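Local structure of fatty acid synthase 1, isoform A (Drosophila melanogaster, 6FN6) at residues 262-267 and 553-558; 294-299 and 540-545; 1058-1063 and 1076-1081. The protein probably carries out de novo synthesis of long-chain saturated fatty acids with NADPH, this chain being the modifying region of dehydratase, enoylreductase and ketoreductase. All blocks are in the same frame, centred on the assembly; numbering follows the deposited sequence.

Contact 1 of 3, residues 262-267 and 553-558; sequences ERYQFV and FRHLKL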
ATOM      1  N   GLU A 262     -35.968 -46.788  -2.921  1.00 51.96           N
ATOM      2  CA  GLU A 262     -36.371 -48.165  -2.666  1.00 52.61           C
ATOM      3  C   GLU A 262     -37.146 -48.707  -3.859  1.00 41.52           C
ATOM      4  O   GLU A 262     -38.118 -48.099  -4.307  1.00 38.74           O
ATOM      5  CB  GLU A 262     -37.219 -48.256  -1.395  1.00 63.99           C
ATOM      6  CG  GLU A 262     -36.528 -47.713  -0.152  1.00 72.53           C
ATOM      7  CD  GLU A 262     -37.362 -47.879   1.103  1.00 77.99           C
ATOM      8  OE1 GLU A 262     -38.396 -48.577   1.043  1.00 81.48           O
ATOM      9  OE2 GLU A 262     -36.982 -47.315   2.149  1.00 79.15           O
ATOM     10  N   ARG A 263     -36.713 -49.854  -4.367  1.00 40.66           N
ATOM     11  CA  ARG A 263     -37.338 -50.460  -5.534  1.00 38.42           C
ATOM     12  C   ARG A 263     -38.456 -51.415  -5.124  1.00 32.67           C
ATOM     13  O   ARG A 263     -38.330 -52.158  -4.151  1.00 33.14           O
ATOM     14  CB  ARG A 263     -36.295 -51.199  -6.375  1.00 44.71           C
ATOM     15  CG  ARG A 263     -35.778 -52.473  -5.739  1.00 52.75           C
ATOM     16  CD  ARG A 263     -34.686 -53.112  -6.573  1.00 62.23           C
ATOM     17  NE  ARG A 263     -33.926 -54.090  -5.799  1.00 71.61           N
ATOM     18  CZ  ARG A 263     -34.242 -55.375  -5.680  1.00 79.24           C
ATOM     19  NH1 ARG A 263     -35.316 -55.865  -6.286  1.00 82.32           N
ATOM     20  NH2 ARG A 263     -33.479 -56.173  -4.948  1.00 82.98           N
ATOM     21  N   TYR A 264     -39.556 -51.376  -5.868  1.00 36.37           N
ATOM     22  CA  TYR A 264     -40.661 -52.296  -5.648  1.00 35.61           C
ATOM     23  C   TYR A 264     -40.428 -53.589  -6.417  1.00 37.26           C
ATOM     24  O   TYR A 264     -39.834 -53.577  -7.493  1.00 35.43           O
ATOM     25  CB  TYR A 264     -41.985 -51.659  -6.073  1.00 36.24           C
ATOM     26  CG  TYR A 264     -42.557 -50.723  -5.040  1.00 31.79           C
ATOM     27  CD1 TYR A 264     -42.172 -49.392  -4.999  1.00 31.66           C
ATOM     28  CD2 TYR A 264     -43.478 -51.166  -4.104  1.00 31.50           C
ATOM     29  CE1 TYR A 264     -42.689 -48.526  -4.059  1.00 29.56           C
ATOM     30  CE2 TYR A 264     -44.000 -50.307  -3.157  1.00 32.62           C
ATOM     31  CZ  TYR A 264     -43.600 -48.988  -3.139  1.00 29.65           C
ATOM     32  OH  TYR A 264     -44.112 -48.124  -2.201  1.00 29.96           O
ATOM     33  N   GLN A 265     -40.868 -54.706  -5.844  1.00 41.77           N
ATOM     34  CA  GLN A 265     -40.834 -55.989  -6.538  1.00 44.60           C
ATOM     35  C   GLN A 265     -41.841 -56.959  -5.927  1.00 45.89           C
ATOM     36  O   GLN A 265     -42.277 -56.784  -4.789  1.00 47.03           O
ATOM     37  CB  GLN A 265     -39.432 -56.605  -6.497  1.00 47.71           C
ATOM     38  CG  GLN A 265     -38.888 -56.872  -5.102  1.00 48.31           C
ATOM     39  CD  GLN A 265     -37.675 -57.786  -5.122  1.00 50.44           C
ATOM     40  OE1 GLN A 265     -36.542 -57.340  -4.954  1.00 51.04           O
ATOM     41  NE2 GLN A 265     -37.912 -59.077  -5.330  1.00 51.70           N
ATOM     42  N   PHE A 266     -42.195 -57.985  -6.691  1.00 45.20           N
ATOM     43  CA  PHE A 266     -43.118 -59.008  -6.223  1.00 41.26           C
ATOM     44  C   PHE A 266     -42.402 -60.017  -5.334  1.00 43.02           C
ATOM     45  O   PHE A 266     -41.405 -60.617  -5.737  1.00 42.71           O
ATOM     46  CB  PHE A 266     -43.771 -59.724  -7.406  1.00 39.66           C
ATOM     47  CG  PHE A 266     -44.677 -60.852  -7.003  1.00 39.54           C
ATOM     48  CD1 PHE A 266     -45.949 -60.595  -6.519  1.00 40.43           C
ATOM     49  CD2 PHE A 266     -44.256 -62.166  -7.104  1.00 39.32           C
ATOM     50  CE1 PHE A 266     -46.784 -61.627  -6.145  1.00 40.79           C
ATOM     51  CE2 PHE A 266     -45.085 -63.204  -6.732  1.00 40.39           C
ATOM     52  CZ  PHE A 266     -46.351 -62.934  -6.251  1.00 41.83           C
ATOM     53  N   VAL A 267     -42.911 -60.184  -4.117  1.00 43.20           N
ATOM     54  CA  VAL A 267     -42.362 -61.145  -3.171  1.00 43.89           C
ATOM     55  C   VAL A 267     -43.408 -62.217  -2.892  1.00 48.42           C
ATOM     56  O   VAL A 267     -44.448 -61.925  -2.299  1.00 49.70           O
ATOM     57  CB  VAL A 267     -41.919 -60.461  -1.865  1.00 40.92           C
ATOM     58  CG1 VAL A 267     -41.343 -61.484  -0.888  1.00 40.35           C
ATOM     59  CG2 VAL A 267     -40.908 -59.367  -2.150  1.00 36.75           C
ATOM     60  N   PHE A 553     -46.429 -56.683  -3.284  1.00 37.86           N
ATOM     61  CA  PHE A 553     -45.379 -55.800  -3.778  1.00 37.09           C
ATOM     62  C   PHE A 553     -44.735 -55.072  -2.608  1.00 37.80           C
ATOM     63  O   PHE A 553     -45.377 -54.267  -1.936  1.00 43.09           O
ATOM     64  CB  PHE A 553     -45.933 -54.803  -4.791  1.00 37.31           C
ATOM     65  CG  PHE A 553     -46.129 -55.385  -6.156  1.00 36.66           C
ATOM     66  CD1 PHE A 553     -45.047 -55.604  -6.987  1.00 35.77           C
ATOM     67  CD2 PHE A 553     -47.395 -55.719  -6.606  1.00 40.37           C
ATOM     68  CE1 PHE A 553     -45.220 -56.143  -8.246  1.00 37.33           C
ATOM     69  CE2 PHE A 553     -47.577 -56.259  -7.865  1.00 39.58           C
ATOM     70  CZ  PHE A 553     -46.486 -56.472  -8.685  1.00 37.12           C
ATOM     71  N   ARG A 554     -43.464 -55.372  -2.361  1.00 36.69           N
ATOM     72  CA  ARG A 554     -42.741 -54.784  -1.240  1.00 37.52           C
ATOM     73  C   ARG A 554     -41.586 -53.912  -1.733  1.00 36.96           C
ATOM     74  O   ARG A 554     -41.012 -54.165  -2.793  1.00 35.97           O
ATOM     75  CB  ARG A 554     -42.219 -55.883  -0.313  1.00 38.23           C
ATOM     76  CG  ARG A 554     -43.299 -56.817   0.223  1.00 38.92           C
ATOM     77  CD  ARG A 554     -43.902 -56.320   1.532  1.00 40.54           C
ATOM     78  NE  ARG A 554     -44.594 -55.037   1.404  1.00 40.72           N
ATOM     79  CZ  ARG A 554     -45.900 -54.895   1.186  1.00 40.91           C
ATOM     80  NH1 ARG A 554     -46.691 -55.955   1.055  1.00 40.74           N
ATOM     81  NH2 ARG A 554     -46.423 -53.679   1.095  1.00 41.45           N
ATOM     82  N   HIS A 555     -41.260 -52.878  -0.965  1.00 37.76           N
ATOM     83  CA  HIS A 555     -40.181 -51.962  -1.327  1.00 37.36           C
ATOM     84  C   HIS A 555     -38.912 -52.270  -0.538  1.00 37.81           C
ATOM     85  O   HIS A 555     -38.924 -52.290   0.692  1.00 39.17           O
ATOM     86  CB  HIS A 555     -40.606 -50.509  -1.102  1.00 39.66           C
ATOM     87  CG  HIS A 555     -41.176 -50.247   0.257  1.00 45.92           C
ATOM     88  ND1 HIS A 555     -40.409 -50.256   1.402  1.00 48.49           N
ATOM     89  CD2 HIS A 555     -42.436 -49.952   0.652  1.00 49.12           C
ATOM     90  CE1 HIS A 555     -41.174 -49.986   2.444  1.00 50.96           C
ATOM     91  NE2 HIS A 555     -42.409 -49.797   2.015  1.00 51.11           N
ATOM     92  N   LEU A 556     -37.824 -52.519  -1.261  1.00 41.99           N
ATOM     93  CA  LEU A 556     -36.552 -52.895  -0.650  1.00 48.42           C
ATOM     94  C   LEU A 556     -35.534 -51.755  -0.700  1.00 53.21           C
ATOM     95  O   LEU A 556     -35.410 -51.057  -1.710  1.00 44.09           O
ATOM     96  CB  LEU A 556     -35.984 -54.130  -1.348  1.00 48.16           C
ATOM     97  CG  LEU A 556     -36.461 -55.492  -0.835  1.00 50.79           C
ATOM     98  CD1 LEU A 556     -37.977 -55.564  -0.756  1.00 53.28           C
ATOM     99  CD2 LEU A 556     -35.930 -56.600  -1.728  1.00 49.48           C
ATOM    100  N   LYS A 557     -34.803 -51.581   0.399  1.00 63.87           N
ATOM    101  CA  LYS A 557     -33.771 -50.552   0.497  1.00 69.63           C
ATOM    102  C   LYS A 557     -32.592 -50.881  -0.417  1.00 69.91           C
ATOM    103  O   LYS A 557     -32.065 -51.993  -0.380  1.00 74.02           O
ATOM    104  CB  LYS A 557     -33.276 -50.412   1.941  1.00 74.35           C
ATOM    105  CG  LYS A 557     -34.283 -49.811   2.917  1.00 79.32           C
ATOM    106  CD  LYS A 557     -33.856 -50.063   4.362  1.00 84.76           C
ATOM    107  CE  LYS A 557     -34.922 -49.658   5.376  1.00 89.43           C
ATOM    108  NZ  LYS A 557     -36.237 -50.304   5.122  1.00 90.14           N
ATOM    109  N   LEU A 558     -32.186 -49.920  -1.240  1.00 46.59           N
ATOM    110  CA  LEU A 558     -31.072 -50.128  -2.165  1.00 49.80           C
ATOM    111  C   LEU A 558     -29.728 -49.930  -1.454  1.00 61.97           C
ATOM    112  O   LEU A 558     -29.587 -49.059  -0.593  1.00 62.10           O
ATOM    113  CB  LEU A 558     -31.193 -49.190  -3.367  1.00 48.19           C
ATOM    114  CG  LEU A 558     -32.391 -49.469  -4.286  1.00 48.94           C
ATOM    115  CD1 LEU A 558     -32.595 -48.339  -5.280  1.00 50.97           C
ATOM    116  CD2 LEU A 558     -32.232 -50.796  -5.018  1.00 50.87           C
TER

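Contact 2 of 3, residues 294-299 and 540-545; sequences IIENSS and LISNVL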
ATOM      1  N   ILE A 294     -47.069 -56.459   8.117  1.00 35.85           N
ATOM      2  CA  ILE A 294     -47.775 -56.197   9.366  1.00 35.35           C
ATOM      3  C   ILE A 294     -48.386 -54.801   9.334  1.00 34.35           C
ATOM      4  O   ILE A 294     -49.555 -54.621   9.671  1.00 34.94           O
ATOM      5  CB  ILE A 294     -46.838 -56.364  10.578  1.00 34.84           C
ATOM      6  CG1 ILE A 294     -46.333 -57.802  10.660  1.00 35.09           C
ATOM      7  CG2 ILE A 294     -47.550 -55.986  11.871  1.00 35.80           C
ATOM      8  CD1 ILE A 294     -45.169 -57.991  11.607  1.00 38.10           C
ATOM      9  N   ILE A 295     -47.592 -53.813   8.937  1.00 33.80           N
ATOM     10  CA  ILE A 295     -48.074 -52.440   8.841  1.00 35.64           C
ATOM     11  C   ILE A 295     -49.237 -52.401   7.859  1.00 38.22           C
ATOM     12  O   ILE A 295     -50.274 -51.793   8.127  1.00 39.21           O
ATOM     13  CB  ILE A 295     -46.938 -51.469   8.421  1.00 36.58           C
ATOM     14  CG1 ILE A 295     -45.891 -51.371   9.531  1.00 35.68           C
ATOM     15  CG2 ILE A 295     -47.494 -50.081   8.097  1.00 33.12           C
ATOM     16  CD1 ILE A 295     -44.617 -50.656   9.127  1.00 33.08           C
ATOM     17  N   GLU A 296     -49.052 -53.060   6.721  1.00 37.08           N
ATOM     18  CA  GLU A 296     -50.064 -53.109   5.674  1.00 39.73           C
ATOM     19  C   GLU A 296     -51.385 -53.675   6.197  1.00 43.19           C
ATOM     20  O   GLU A 296     -52.454 -53.315   5.708  1.00 46.01           O
ATOM     21  CB  GLU A 296     -49.551 -53.945   4.497  1.00 40.66           C
ATOM     22  CG  GLU A 296     -50.336 -53.778   3.206  1.00 39.88           C
ATOM     23  CD  GLU A 296     -49.619 -54.381   2.008  1.00 38.65           C
ATOM     24  OE1 GLU A 296     -49.397 -53.653   1.013  1.00 36.53           O
ATOM     25  OE2 GLU A 296     -49.292 -55.587   2.052  1.00 39.28           O
ATOM     26  N   ASN A 297     -51.304 -54.556   7.191  1.00 50.20           N
ATOM     27  CA  ASN A 297     -52.484 -55.244   7.708  1.00 53.95           C
ATOM     28  C   ASN A 297     -52.785 -54.886   9.162  1.00 61.88           C
ATOM     29  O   ASN A 297     -53.211 -55.737   9.943  1.00 64.66           O
ATOM     30  CB  ASN A 297     -52.303 -56.760   7.581  1.00 50.88           C
ATOM     31  CG  ASN A 297     -52.385 -57.236   6.144  1.00 49.30           C
ATOM     32  OD1 ASN A 297     -53.474 -57.374   5.588  1.00 51.08           O
ATOM     33  ND2 ASN A 297     -51.229 -57.481   5.534  1.00 48.67           N
ATOM     34  N   SER A 298     -52.567 -53.627   9.522  1.00 86.18           N
ATOM     35  CA  SER A 298     -52.908 -53.144  10.857  1.00 90.37           C
ATOM     36  C   SER A 298     -53.978 -52.063  10.769  1.00 89.36           C
ATOM     37  O   SER A 298     -54.145 -51.266  11.694  1.00 89.19           O
ATOM     38  CB  SER A 298     -51.670 -52.606  11.575  1.00 93.87           C
ATOM     39  OG  SER A 298     -51.188 -51.433  10.948  1.00 95.24           O
ATOM     40  N   SER A 299     -54.708 -52.045   9.657  1.00 99.30           N
ATOM     41  CA  SER A 299     -55.721 -51.026   9.423  1.00 96.22           C
ATOM     42  C   SER A 299     -55.064 -49.650   9.528  1.00 94.16           C
ATOM     43  O   SER A 299     -53.950 -49.460   9.039  1.00 89.82           O
ATOM     44  CB  SER A 299     -56.878 -51.179  10.418  1.00 97.64           C
ATOM     45  OG  SER A 299     -56.436 -51.048  11.759  1.00 98.17           O
ATOM     46  N   LEU A 540     -55.281 -61.006   4.375  1.00 39.64           N
ATOM     47  CA  LEU A 540     -54.372 -59.938   3.967  1.00 36.23           C
ATOM     48  C   LEU A 540     -55.117 -58.958   3.070  1.00 38.79           C
ATOM     49  O   LEU A 540     -55.925 -59.369   2.239  1.00 38.05           O
ATOM     50  CB  LEU A 540     -53.159 -60.509   3.232  1.00 36.06           C
ATOM     51  CG  LEU A 540     -52.351 -61.589   3.958  1.00 35.96           C
ATOM     52  CD1 LEU A 540     -51.215 -62.072   3.074  1.00 35.92           C
ATOM     53  CD2 LEU A 540     -51.815 -61.081   5.293  1.00 35.14           C
ATOM     54  N   ILE A 541     -54.850 -57.665   3.227  1.00 42.85           N
ATOM     55  CA  ILE A 541     -55.563 -56.666   2.438  1.00 43.21           C
ATOM     56  C   ILE A 541     -55.036 -56.658   1.007  1.00 44.20           C
ATOM     57  O   ILE A 541     -55.754 -56.284   0.080  1.00 47.72           O
ATOM     58  CB  ILE A 541     -55.471 -55.262   3.072  1.00 41.71           C
ATOM     59  CG1 ILE A 541     -54.033 -54.743   3.096  1.00 39.69           C
ATOM     60  CG2 ILE A 541     -56.031 -55.285   4.487  1.00 45.64           C
ATOM     61  CD1 ILE A 541     -53.951 -53.244   3.311  1.00 39.40           C
ATOM     62  N   SER A 542     -53.785 -57.076   0.832  1.00 39.60           N
ATOM     63  CA  SER A 542     -53.172 -57.124  -0.491  1.00 37.52           C
ATOM     64  C   SER A 542     -52.823 -58.553  -0.904  1.00 36.96           C
ATOM     65  O   SER A 542     -52.017 -59.217  -0.254  1.00 35.74           O
ATOM     66  CB  SER A 542     -51.916 -56.253  -0.520  1.00 36.01           C
ATOM     67  OG  SER A 542     -51.301 -56.301  -1.794  1.00 37.85           O
ATOM     68  N   ASN A 543     -53.431 -59.008  -1.996  1.00 35.12           N
ATOM     69  CA  ASN A 543     -53.204 -60.355  -2.517  1.00 35.46           C
ATOM     70  C   ASN A 543     -52.934 -60.315  -4.017  1.00 35.67           C
ATOM     71  O   ASN A 543     -53.828 -60.023  -4.809  1.00 36.32           O
ATOM     72  CB  ASN A 543     -54.411 -61.254  -2.232  1.00 36.35           C
ATOM     73  CG  ASN A 543     -54.749 -61.322  -0.760  1.00 36.35           C
ATOM     74  OD1 ASN A 543     -54.231 -62.168  -0.030  1.00 36.22           O
ATOM     75  ND2 ASN A 543     -55.623 -60.425  -0.312  1.00 38.88           N
ATOM     76  N   VAL A 544     -51.694 -60.601  -4.400  1.00 37.62           N
ATOM     77  CA  VAL A 544     -51.283 -60.517  -5.795  1.00 38.38           C
ATOM     78  C   VAL A 544     -50.897 -61.896  -6.321  1.00 38.37           C
ATOM     79  O   VAL A 544     -50.030 -62.561  -5.755  1.00 37.52           O
ATOM     80  CB  VAL A 544     -50.118 -59.528  -5.968  1.00 38.90           C
ATOM     81  CG1 VAL A 544     -49.771 -59.364  -7.443  1.00 36.84           C
ATOM     82  CG2 VAL A 544     -50.456 -58.185  -5.332  1.00 38.43           C
ATOM     83  N   LEU A 545     -51.545 -62.323  -7.401  1.00 46.13           N
ATOM     84  CA  LEU A 545     -51.231 -63.606  -8.022  1.00 47.09           C
ATOM     85  C   LEU A 545     -50.384 -63.408  -9.274  1.00 50.21           C
ATOM     86  O   LEU A 545     -50.841 -62.827 -10.258  1.00 49.61           O
ATOM     87  CB  LEU A 545     -52.516 -64.364  -8.369  1.00 48.00           C
ATOM     88  CG  LEU A 545     -52.356 -65.799  -8.886  1.00 46.56           C
ATOM     89  CD1 LEU A 545     -51.620 -66.675  -7.887  1.00 46.61           C
ATOM     90  CD2 LEU A 545     -53.712 -66.403  -9.205  1.00 47.26           C
TER
HETATM   91  O   HOH W   1     -51.189 -57.914   2.280  1.00 30.19           O

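Contact 3 of 3, residues 1058-1063 and 1076-1081; sequences CFSSVS and LANSAM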
ATOM      1  N   CYS A1058     -42.058 -41.313 -15.034  1.00 34.89           N
ATOM      2  CA  CYS A1058     -43.263 -40.655 -14.542  1.00 36.52           C
ATOM      3  C   CYS A1058     -43.091 -40.262 -13.076  1.00 39.28           C
ATOM      4  O   CYS A1058     -42.923 -41.128 -12.218  1.00 45.26           O
ATOM      5  CB  CYS A1058     -44.480 -41.575 -14.694  1.00 40.85           C
ATOM      6  SG  CYS A1058     -44.810 -42.157 -16.380  1.00 38.42           S
ATOM      7  N   PHE A1059     -43.124 -38.962 -12.789  1.00 32.15           N
ATOM      8  CA  PHE A1059     -43.006 -38.476 -11.412  1.00 33.92           C
ATOM      9  C   PHE A1059     -44.365 -38.188 -10.777  1.00 37.89           C
ATOM     10  O   PHE A1059     -45.312 -37.802 -11.463  1.00 42.04           O
ATOM     11  CB  PHE A1059     -42.146 -37.210 -11.361  1.00 35.96           C
ATOM     12  CG  PHE A1059     -40.721 -37.430 -11.768  1.00 36.38           C
ATOM     13  CD1 PHE A1059     -39.777 -37.828 -10.834  1.00 35.25           C
ATOM     14  CD2 PHE A1059     -40.321 -37.242 -13.079  1.00 35.34           C
ATOM     15  CE1 PHE A1059     -38.463 -38.035 -11.201  1.00 32.43           C
ATOM     16  CE2 PHE A1059     -39.007 -37.448 -13.452  1.00 33.76           C
ATOM     17  CZ  PHE A1059     -38.077 -37.845 -12.511  1.00 31.97           C
ATOM     18  N   SER A1060     -44.446 -38.371  -9.462  1.00 34.31           N
ATOM     19  CA  SER A1060     -45.675 -38.118  -8.715  1.00 39.94           C
ATOM     20  C   SER A1060     -45.460 -38.335  -7.219  1.00 49.35           C
ATOM     21  O   SER A1060     -44.397 -38.785  -6.795  1.00 47.03           O
ATOM     22  CB  SER A1060     -46.806 -39.019  -9.214  1.00 37.94           C
ATOM     23  OG  SER A1060     -46.420 -40.382  -9.176  1.00 37.38           O
ATOM     24  N   SER A1061     -46.477 -37.999  -6.428  1.00 72.14           N
ATOM     25  CA  SER A1061     -46.466 -38.249  -4.989  1.00 78.97           C
ATOM     26  C   SER A1061     -47.458 -39.358  -4.634  1.00 81.96           C
ATOM     27  O   SER A1061     -48.349 -39.679  -5.420  1.00 83.22           O
ATOM     28  CB  SER A1061     -46.801 -36.970  -4.220  1.00 81.32           C
ATOM     29  OG  SER A1061     -46.735 -37.186  -2.821  1.00 83.75           O
ATOM     30  N   VAL A1062     -47.300 -39.937  -3.447  1.00 83.28           N
ATOM     31  CA  VAL A1062     -48.169 -41.020  -2.997  1.00 86.08           C
ATOM     32  C   VAL A1062     -49.541 -40.478  -2.608  1.00 93.84           C
ATOM     33  O   VAL A1062     -49.656 -39.371  -2.081  1.00 94.33           O
ATOM     34  CB  VAL A1062     -47.534 -41.787  -1.817  1.00 83.29           C
ATOM     35  CG1 VAL A1062     -48.425 -42.947  -1.377  1.00 84.32           C
ATOM     36  CG2 VAL A1062     -46.148 -42.290  -2.188  1.00 79.62           C
ATOM     37  N   SER A1063     -50.574 -41.276  -2.871  1.00 96.53           N
ATOM     38  CA  SER A1063     -51.951 -40.927  -2.522  1.00101.45           C
ATOM     39  C   SER A1063     -52.310 -39.512  -2.970  1.00100.88           C
ATOM     40  O   SER A1063     -53.483 -39.187  -3.150  1.00100.38           O
ATOM     41  CB  SER A1063     -52.171 -41.069  -1.013  1.00105.41           C
ATOM     42  OG  SER A1063     -51.314 -40.212  -0.279  1.00106.15           O
ATOM     43  N   LEU A1076     -55.414 -43.249  -8.359  1.00 43.72           N
ATOM     44  CA  LEU A1076     -55.675 -44.094  -9.518  1.00 42.06           C
ATOM     45  C   LEU A1076     -54.777 -43.698 -10.681  1.00 39.64           C
ATOM     46  O   LEU A1076     -54.430 -44.530 -11.518  1.00 39.13           O
ATOM     47  CB  LEU A1076     -57.146 -44.007  -9.926  1.00 49.74           C
ATOM     48  CG  LEU A1076     -58.130 -44.775  -9.040  1.00 56.12           C
ATOM     49  CD1 LEU A1076     -59.567 -44.384  -9.355  1.00 60.23           C
ATOM     50  CD2 LEU A1076     -57.941 -46.278  -9.202  1.00 60.28           C
ATOM     51  N   ALA A1077     -54.408 -42.423 -10.740  1.00 51.40           N
ATOM     52  CA  ALA A1077     -53.491 -41.951 -11.769  1.00 49.19           C
ATOM     53  C   ALA A1077     -52.123 -42.584 -11.541  1.00 46.99           C
ATOM     54  O   ALA A1077     -51.438 -42.965 -12.491  1.00 45.65           O
ATOM     55  CB  ALA A1077     -53.398 -40.437 -11.757  1.00 49.84           C
ATOM     56  N   ASN A1078     -51.732 -42.694 -10.275  1.00 47.41           N
ATOM     57  CA  ASN A1078     -50.485 -43.364  -9.919  1.00 47.99           C
ATOM     58  C   ASN A1078     -50.534 -44.825 -10.349  1.00 45.48           C
ATOM     59  O   ASN A1078     -49.634 -45.314 -11.030  1.00 44.28           O
ATOM     60  CB  ASN A1078     -50.226 -43.275  -8.413  1.00 50.98           C
ATOM     61  CG  ASN A1078     -49.785 -41.895  -7.975  1.00 50.71           C
ATOM     62  OD1 ASN A1078     -49.443 -41.049  -8.801  1.00 49.54           O
ATOM     63  ND2 ASN A1078     -49.791 -41.661  -6.669  1.00 49.93           N
ATOM     64  N   SER A1079     -51.596 -45.515  -9.947  1.00 45.16           N
ATOM     65  CA  SER A1079     -51.775 -46.918 -10.293  1.00 44.77           C
ATOM     66  C   SER A1079     -51.611 -47.123 -11.795  1.00 42.51           C
ATOM     67  O   SER A1079     -50.951 -48.062 -12.236  1.00 41.90           O
ATOM     68  CB  SER A1079     -53.149 -47.412  -9.840  1.00 45.70           C
ATOM     69  OG  SER A1079     -53.343 -48.769 -10.199  1.00 46.48           O
ATOM     70  N   ALA A1080     -52.216 -46.232 -12.571  1.00 37.54           N
ATOM     71  CA  ALA A1080     -52.142 -46.301 -14.025  1.00 38.24           C
ATOM     72  C   ALA A1080     -50.703 -46.139 -14.521  1.00 39.17           C
ATOM     73  O   ALA A1080     -50.227 -46.930 -15.335  1.00 36.16           O
ATOM     74  CB  ALA A1080     -53.037 -45.241 -14.642  1.00 38.49           C
ATOM     75  N   MET A1081     -50.017 -45.106 -14.038  1.00 48.61           N
ATOM     76  CA  MET A1081     -48.638 -44.845 -14.445  1.00 49.18           C
ATOM     77  C   MET A1081     -47.721 -46.005 -14.067  1.00 46.33           C
ATOM     78  O   MET A1081     -46.788 -46.335 -14.800  1.00 44.52           O
ATOM     79  CB  MET A1081     -48.126 -43.551 -13.814  1.00 51.29           C
ATOM     80  CG  MET A1081     -48.720 -42.296 -14.427  1.00 49.46           C
ATOM     81  SD  MET A1081     -48.013 -40.794 -13.734  1.00 49.74           S
ATOM     82  CE  MET A1081     -48.947 -39.546 -14.612  1.00 49.60           C
TER

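Contact 1 of 3, residues 262-267 and 553-558
The carbonyl oxygen of Arg-263 is met twice from strand 553-557: the N-H of Leu-556 reaches Arg-263 O at 3.0 Å in a nearly straight hydrogen bond (169°), and the CA-H of His-555 comes to 3.4 Å of Arg-263 O. The N-H of Arg-263 returns a bond to Leu-556 O, and Gln-265 and Arg-554 exchange a second such pair, so residues 262-267 and 553-557 form adjacent antiparallel strands.

Tyr-264 and His-555, a non-hydrogen-bonded pair, put their side chains on one face. The CB of His-555 sits over the Tyr-264 ring, 3.9 Å from its centroid, and the imidazole turns an edge toward that ring with the planes 81° apart. His-555 has CG between its backbone N and carbonyl carbon (chi1 51°), while its ND1 is 2.6 Å from Glu-262 OE1. On the same face, Phe-553 brings its CE1 to 4.0 Å of Phe-266 CB. On the other face the methyl CD2 of Leu-556 packs 3.4 Å from Gln-265 OE1 and also lies over the Arg-263 guanidinium, whose edge meets Leu-558 CD2. Leucine suits both spots, offering methyls to the stems and flat ends of polar chains.

Arg-554 turns to helix 279-296, bonding Gln-292 and Glu-296, and Lys-557 pairs there with Asp-288. Tyr-264 and Phe-553 pack on Val-497 of helix 496-504. Strand 257-268 is thus held between strand 549-557 of the pseudo-ketoreductase and strand 1162-1168, which belongs to the construct's C-terminal tail and not to the natural protein.

Contact 2 of 3, residues 294-299 and 540-545
The flat carboxamide of Asn-297 has Leu-540 CD2 on one side of its plane, 3.7 Å from Asn-297 ND2, and the CG1 and CG2 branches of Ile-541 on the other. Its edges are polar. Asn-297 OD1 accepts the N-H of Ile-541 at 2.7 Å, with the donor in the carbonyl plane, and ND2 gives hydrogen bonds to a water and to Val-293 O. Asparagine suits this place, the first residue beyond the helical turns, because one amide can both donate back to the helix and accept from the facing chain.

The water donates to Glu-296 OE2 and to Ser-542 O, 3.0 Å from the latter, and so ties the helix end to the start of the strand. An alanine at Asn-297 would probably leave the Ile-541 N-H without its acceptor and the water without one of its three partners. Glu-296, extended with CG anti to the backbone N (chi1 -165°), has that CG 3.8 Å from Ile-541 CG1, while its carboxylate forms a salt bridge with Arg-554.

Helix 279-296 here meets the start of strand 542-546. Asn-297 also packs on Phe-403 of strand 402-409, and Ile-541 on Met-500 of helix 496-504.

Contact 3 of 3, residues 1058-1063 and 1076-1081
Strand 1058-1060 passes alongside helix 1076-1081 in opposed order, with Cys-1058 nearest Met-1081 (CA atoms 6.8 Å apart) and Ser-1060 nearest Asn-1078. This is a strand-to-helix packing of the Rossmann-type fold of the ketoreductase domain, and the spacing of Tyr-1074 and Asn-1078 fits the YxxxN pattern of ketoreductases in this family; Tyr-1074 OH makes a weak hydrogen bond with the N-H of Ser-1061.

Asn-1078 carries the polar half of the contact with both ends of its amide. Its ND2 donates to Ser-1061 O at 2.8 Å, with an N-H...O angle of 152° and the donor tilted 21° from the carbonyl plane. Its OD1 accepts from the hydroxyl of Ser-1060, 3.1 Å from OG to OD1; this donor stands well above the amide's carbonyl plane. CG of Asn-1078 is anti to its own carbonyl carbon (chi1 -74°), and the amide it bears faces the strand end. Ser-1060 in turn holds OG between its N and carbonyl carbon, where it can face the helix. An asparagine suits this position because it can donate to a main-chain carbonyl and accept from a hydroxyl at once; with two bonds from the two ends of one amide, rotation of that group is restrained. Serine suits the strand end because its short side chain brings a hydroxyl within reach of the amide.

Three residues further along the helix, the contact turns apolar. Met-1081 and Cys-1058 also touch Thr-1039 of helix 1034-1049, while Asn-1078 and Ser-1060 both touch Gln-1099 of strand 1096-1099. Met-1081 runs out extended beyond CG, bringing its SD to 3.7 Å of Cys-1058 CB.

How the contacts relate
Contacts 1 and 2 meet directly and their centres lie about 15 Å apart. Contact 3 touches neither, its centre about 17 Å from that of contact 1 and 20 Å from that of contact 2. Along the chain, 294-299 and 540-545 both fall between the two segments of contact 1, whereas contact 3 comes later, within the ketoreductase. Contacts 1 and 2 use successive strands, 542-546 and 549-557, of the pseudo-ketoreductase. Helix 496-504 of that domain is neighbour to all three. Together they place strand 257-268, the helix 279-296 and the two ketoreductase-like portions in one compact region.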